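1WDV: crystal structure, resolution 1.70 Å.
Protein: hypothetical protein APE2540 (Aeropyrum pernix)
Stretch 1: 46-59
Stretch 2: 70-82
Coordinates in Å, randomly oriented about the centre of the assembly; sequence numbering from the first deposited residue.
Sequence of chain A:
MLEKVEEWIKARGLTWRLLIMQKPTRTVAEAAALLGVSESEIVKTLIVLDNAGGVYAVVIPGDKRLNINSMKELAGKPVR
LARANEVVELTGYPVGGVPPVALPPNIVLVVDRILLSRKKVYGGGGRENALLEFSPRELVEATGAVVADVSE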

# COMPACT_ATOMS: atom_id res chain seq x y z
N LEU A 46 3.37 1.09 2.90
CA LEU A 46 4.52 1.11 3.80
C LEU A 46 4.27 0.28 5.03
O LEU A 46 3.25 0.44 5.69
CB LEU A 46 4.79 2.55 4.26
CG LEU A 46 5.02 3.55 3.13
CD1 LEU A 46 5.16 4.97 3.73
CD2 LEU A 46 6.25 3.14 2.33
N ILE A 47 5.21 -0.59 5.38
CA ILE A 47 5.00 -1.38 6.60
C ILE A 47 5.57 -0.61 7.79
O ILE A 47 6.73 -0.15 7.78
CB ILE A 47 5.67 -2.76 6.47
CG1 ILE A 47 5.12 -3.50 5.25
CG2 ILE A 47 5.45 -3.58 7.73
CD1 ILE A 47 3.58 -3.75 5.27
N VAL A 48 4.74 -0.47 8.83
CA VAL A 48 5.13 0.26 10.03
C VAL A 48 5.01 -0.68 11.23
O VAL A 48 4.08 -1.49 11.30
CB VAL A 48 4.19 1.48 10.20
CG1 VAL A 48 4.47 2.23 11.51
CG2 VAL A 48 4.41 2.44 9.01
N LEU A 49 5.97 -0.57 12.15
CA LEU A 49 5.99 -1.45 13.32
C LEU A 49 5.88 -0.69 14.62
O LEU A 49 6.53 0.34 14.77
CB LEU A 49 7.32 -2.20 13.36
CG LEU A 49 7.72 -2.90 12.05
CD1 LEU A 49 9.12 -3.51 12.24
CD2 LEU A 49 6.71 -3.99 11.71
N ASP A 50 5.08 -1.17 15.57
CA ASP A 50 5.07 -0.49 16.85
C ASP A 50 6.01 -1.28 17.77
O ASP A 50 6.59 -2.28 17.36
CB ASP A 50 3.64 -0.33 17.44
CG ASP A 50 2.94 -1.65 17.78
OD1 ASP A 50 3.61 -2.61 18.21
OD2 ASP A 50 1.68 -1.70 17.64
N ASN A 51 6.21 -0.82 19.00
CA ASN A 51 7.13 -1.53 19.87
C ASN A 51 6.54 -2.70 20.68
O ASN A 51 7.16 -3.15 21.66
CB ASN A 51 7.82 -0.53 20.81
CG ASN A 51 6.86 0.08 21.81
OD1 ASN A 51 5.64 -0.07 21.72
ND2 ASN A 51 7.42 0.78 22.79
N ALA A 52 5.38 -3.20 20.28
CA ALA A 52 4.75 -4.31 20.96
C ALA A 52 4.27 -5.40 20.01
O ALA A 52 3.24 -6.02 20.26
CB ALA A 52 3.58 -3.80 21.83
N GLY A 53 4.99 -5.60 18.91
CA GLY A 53 4.62 -6.63 17.97
C GLY A 53 3.56 -6.26 16.94
O GLY A 53 3.20 -7.10 16.10
N GLY A 54 3.07 -5.03 16.97
CA GLY A 54 2.04 -4.63 16.02
C GLY A 54 2.61 -4.29 14.65
O GLY A 54 3.70 -3.72 14.54
N VAL A 55 1.87 -4.64 13.61
CA VAL A 55 2.34 -4.39 12.26
C VAL A 55 1.22 -3.73 11.48
O VAL A 55 0.08 -4.21 11.49
CB VAL A 55 2.75 -5.69 11.55
CG1 VAL A 55 3.32 -5.36 10.16
CG2 VAL A 55 3.80 -6.44 12.42
N TYR A 56 1.57 -2.65 10.79
CA TYR A 56 0.61 -1.91 9.99
C TYR A 56 1.07 -1.78 8.54
O TYR A 56 2.28 -1.78 8.27
CB TYR A 56 0.44 -0.50 10.55
CG TYR A 56 0.10 -0.43 12.01
CD1 TYR A 56 1.10 -0.57 12.98
CD2 TYR A 56 -1.21 -0.22 12.43
CE1 TYR A 56 0.81 -0.50 14.33
CE2 TYR A 56 -1.52 -0.15 13.82
CZ TYR A 56 -0.48 -0.30 14.74
OH TYR A 56 -0.73 -0.26 16.10
N ALA A 57 0.12 -1.70 7.62
CA ALA A 57 0.40 -1.48 6.19
C ALA A 57 -0.30 -0.13 5.98
O ALA A 57 -1.51 -0.03 6.17
CB ALA A 57 -0.24 -2.56 5.33
N VAL A 58 0.47 0.88 5.60
CA VAL A 58 -0.04 2.24 5.47
C VAL A 58 0.08 2.69 4.02
O VAL A 58 1.18 2.81 3.49
CB VAL A 58 0.79 3.17 6.41
CG1 VAL A 58 0.15 4.59 6.46
CG2 VAL A 58 0.83 2.55 7.84
N VAL A 59 -1.06 2.95 3.39
CA VAL A 59 -1.10 3.35 2.00
C VAL A 59 -1.15 4.85 1.86
O VAL A 59 -2.09 5.50 2.32
CB VAL A 59 -2.34 2.74 1.28
CG1 VAL A 59 -2.30 3.08 -0.17
CG2 VAL A 59 -2.33 1.21 1.47
N SER A 70 2.20 11.01 13.26
CA SER A 70 0.80 10.68 13.07
C SER A 70 0.51 9.20 13.30
O SER A 70 -0.53 8.86 13.86
CB SER A 70 0.33 11.11 11.66
OG SER A 70 0.41 12.52 11.55
N MSE A 71 1.42 8.32 12.89
CA MSE A 71 1.23 6.89 13.11
C MSE A 71 1.40 6.54 14.58
O MSE A 71 0.77 5.60 15.07
CB MSE A 71 2.22 6.07 12.25
CG MSE A 71 1.74 5.76 10.86
SE MSE A 71 0.02 4.96 10.79
CE MSE A 71 0.42 3.26 11.64
N LYS A 72 2.26 7.28 15.29
CA LYS A 72 2.48 7.05 16.71
C LYS A 72 1.18 7.36 17.45
O LYS A 72 0.80 6.65 18.38
CB LYS A 72 3.61 7.94 17.24
CG LYS A 72 3.82 7.87 18.76
CD LYS A 72 5.02 8.73 19.14
CE LYS A 72 5.09 9.05 20.65
NZ LYS A 72 5.60 7.92 21.48
N GLU A 73 0.51 8.43 17.03
CA GLU A 73 -0.77 8.82 17.63
C GLU A 73 -1.84 7.78 17.29
O GLU A 73 -2.62 7.36 18.16
CB GLU A 73 -1.20 10.20 17.13
CG GLU A 73 -0.30 11.33 17.63
CD GLU A 73 -0.56 12.66 16.93
OE1 GLU A 73 -1.75 13.00 16.71
OE2 GLU A 73 0.42 13.38 16.61
N LEU A 74 -1.89 7.35 16.04
CA LEU A 74 -2.89 6.36 15.64
C LEU A 74 -2.67 5.04 16.38
O LEU A 74 -3.61 4.44 16.92
CB LEU A 74 -2.82 6.13 14.12
CG LEU A 74 -3.91 5.25 13.49
CD1 LEU A 74 -5.29 5.74 13.92
CD2 LEU A 74 -3.80 5.31 11.97
N ALA A 75 -1.41 4.59 16.42
CA ALA A 75 -1.07 3.33 17.07
C ALA A 75 -1.20 3.41 18.59
O ALA A 75 -1.51 2.41 19.25
CB ALA A 75 0.37 2.92 16.70
N GLY A 76 -0.94 4.60 19.13
CA GLY A 76 -1.00 4.79 20.56
C GLY A 76 0.26 4.24 21.22
O GLY A 76 0.32 4.10 22.44
N LYS A 77 1.26 3.95 20.40
CA LYS A 77 2.53 3.38 20.85
C LYS A 77 3.64 3.89 19.95
O LYS A 77 3.38 4.30 18.83
CB LYS A 77 2.51 1.85 20.72
CG LYS A 77 1.58 1.13 21.66
CD LYS A 77 1.54 -0.34 21.35
CE LYS A 77 0.61 -1.05 22.33
NZ LYS A 77 0.21 -2.38 21.80
N PRO A 78 4.90 3.84 20.42
CA PRO A 78 6.03 4.30 19.61
C PRO A 78 6.07 3.45 18.33
O PRO A 78 5.85 2.23 18.38
CB PRO A 78 7.24 4.01 20.50
CG PRO A 78 6.66 4.13 21.90
CD PRO A 78 5.34 3.41 21.75
N VAL A 79 6.36 4.07 17.19
CA VAL A 79 6.43 3.31 15.93
C VAL A 79 7.65 3.66 15.09
O VAL A 79 8.34 4.65 15.35
CB VAL A 79 5.20 3.57 15.01
CG1 VAL A 79 3.93 3.08 15.69
CG2 VAL A 79 5.09 5.05 14.66
N ARG A 80 7.90 2.83 14.09
CA ARG A 80 9.01 3.08 13.18
C ARG A 80 8.69 2.38 11.88
O ARG A 80 7.80 1.54 11.83
CB ARG A 80 10.35 2.55 13.72
CG ARG A 80 10.48 1.02 13.77
CD ARG A 80 11.93 0.66 14.09
NE ARG A 80 12.13 -0.77 14.37
CZ ARG A 80 12.26 -1.73 13.46
NH1 ARG A 80 12.20 -1.44 12.17
NH2 ARG A 80 12.47 -3.00 13.84
N LEU A 81 9.44 2.71 10.83
CA LEU A 81 9.28 2.04 9.55
C LEU A 81 9.98 0.71 9.65
O LEU A 81 11.05 0.63 10.27
CB LEU A 81 9.98 2.81 8.44
CG LEU A 81 9.31 4.10 8.04
CD1 LEU A 81 10.29 4.95 7.21
CD2 LEU A 81 8.03 3.77 7.25
N ALA A 82 9.36 -0.32 9.10
CA ALA A 82 9.99 -1.64 9.01
C ALA A 82 11.13 -1.46 8.01
O ALA A 82 10.99 -0.72 7.02
CB ALA A 82 9.02 -2.66 8.45
O HOH W 1 8.63 0.19 5.64
O HOH W 2 8.55 1.07 17.28
O HOH W 3 -0.01 -3.69 18.68

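Strand 79-81 lies antiparallel against strand 46-50, which also pairs with strand 55-59 across a tight turn. Leu-49 and Arg-80 form the hydrogen-bonded pair at its centre: Leu-49 N donates to Arg-80 O (2.8 Å) and Arg-80 N to Leu-49 O (2.9 Å). Beyond the ends of the strand, Ala-82 N donates to Ile-47 O (2.9 Å, nearly linear), whereas Asn-51 N makes only a weak bond to Pro-78 O (3.1 Å). Water supplements the edges, with water 1 donating to both Ile-47 O and Ala-82 O (2.9 Å each).

Asp-50 satisfies the turn. Its OD1 accepts from Ala-52 N and Gly-54 N (2.8 Å each), while OD2 accepts from Tyr-56 OH (3.2 Å) and water 3 (2.8 Å). Asp-50 OD2 and Lys-77 NZ, 4.5 Å apart, are too distant for a salt bridge; water 3 links them, weakly on the lysine side.

The helix packs through Met-71, a selenomethionine, whose CE sits over one face of the Tyr-56 ring, 4.1 Å from its centroid, in a CH-pi contact, and also meets Val-58 CG2 (3.9 Å). On the Leu-49 side of the sheet, Leu-49 CD1 covers a face of the Arg-80 guanidinium; Arg-80 NH1 separately donates to Leu-81 O (3.0 Å) and, with NH2, is also hydrogen-bonded elsewhere in the structure.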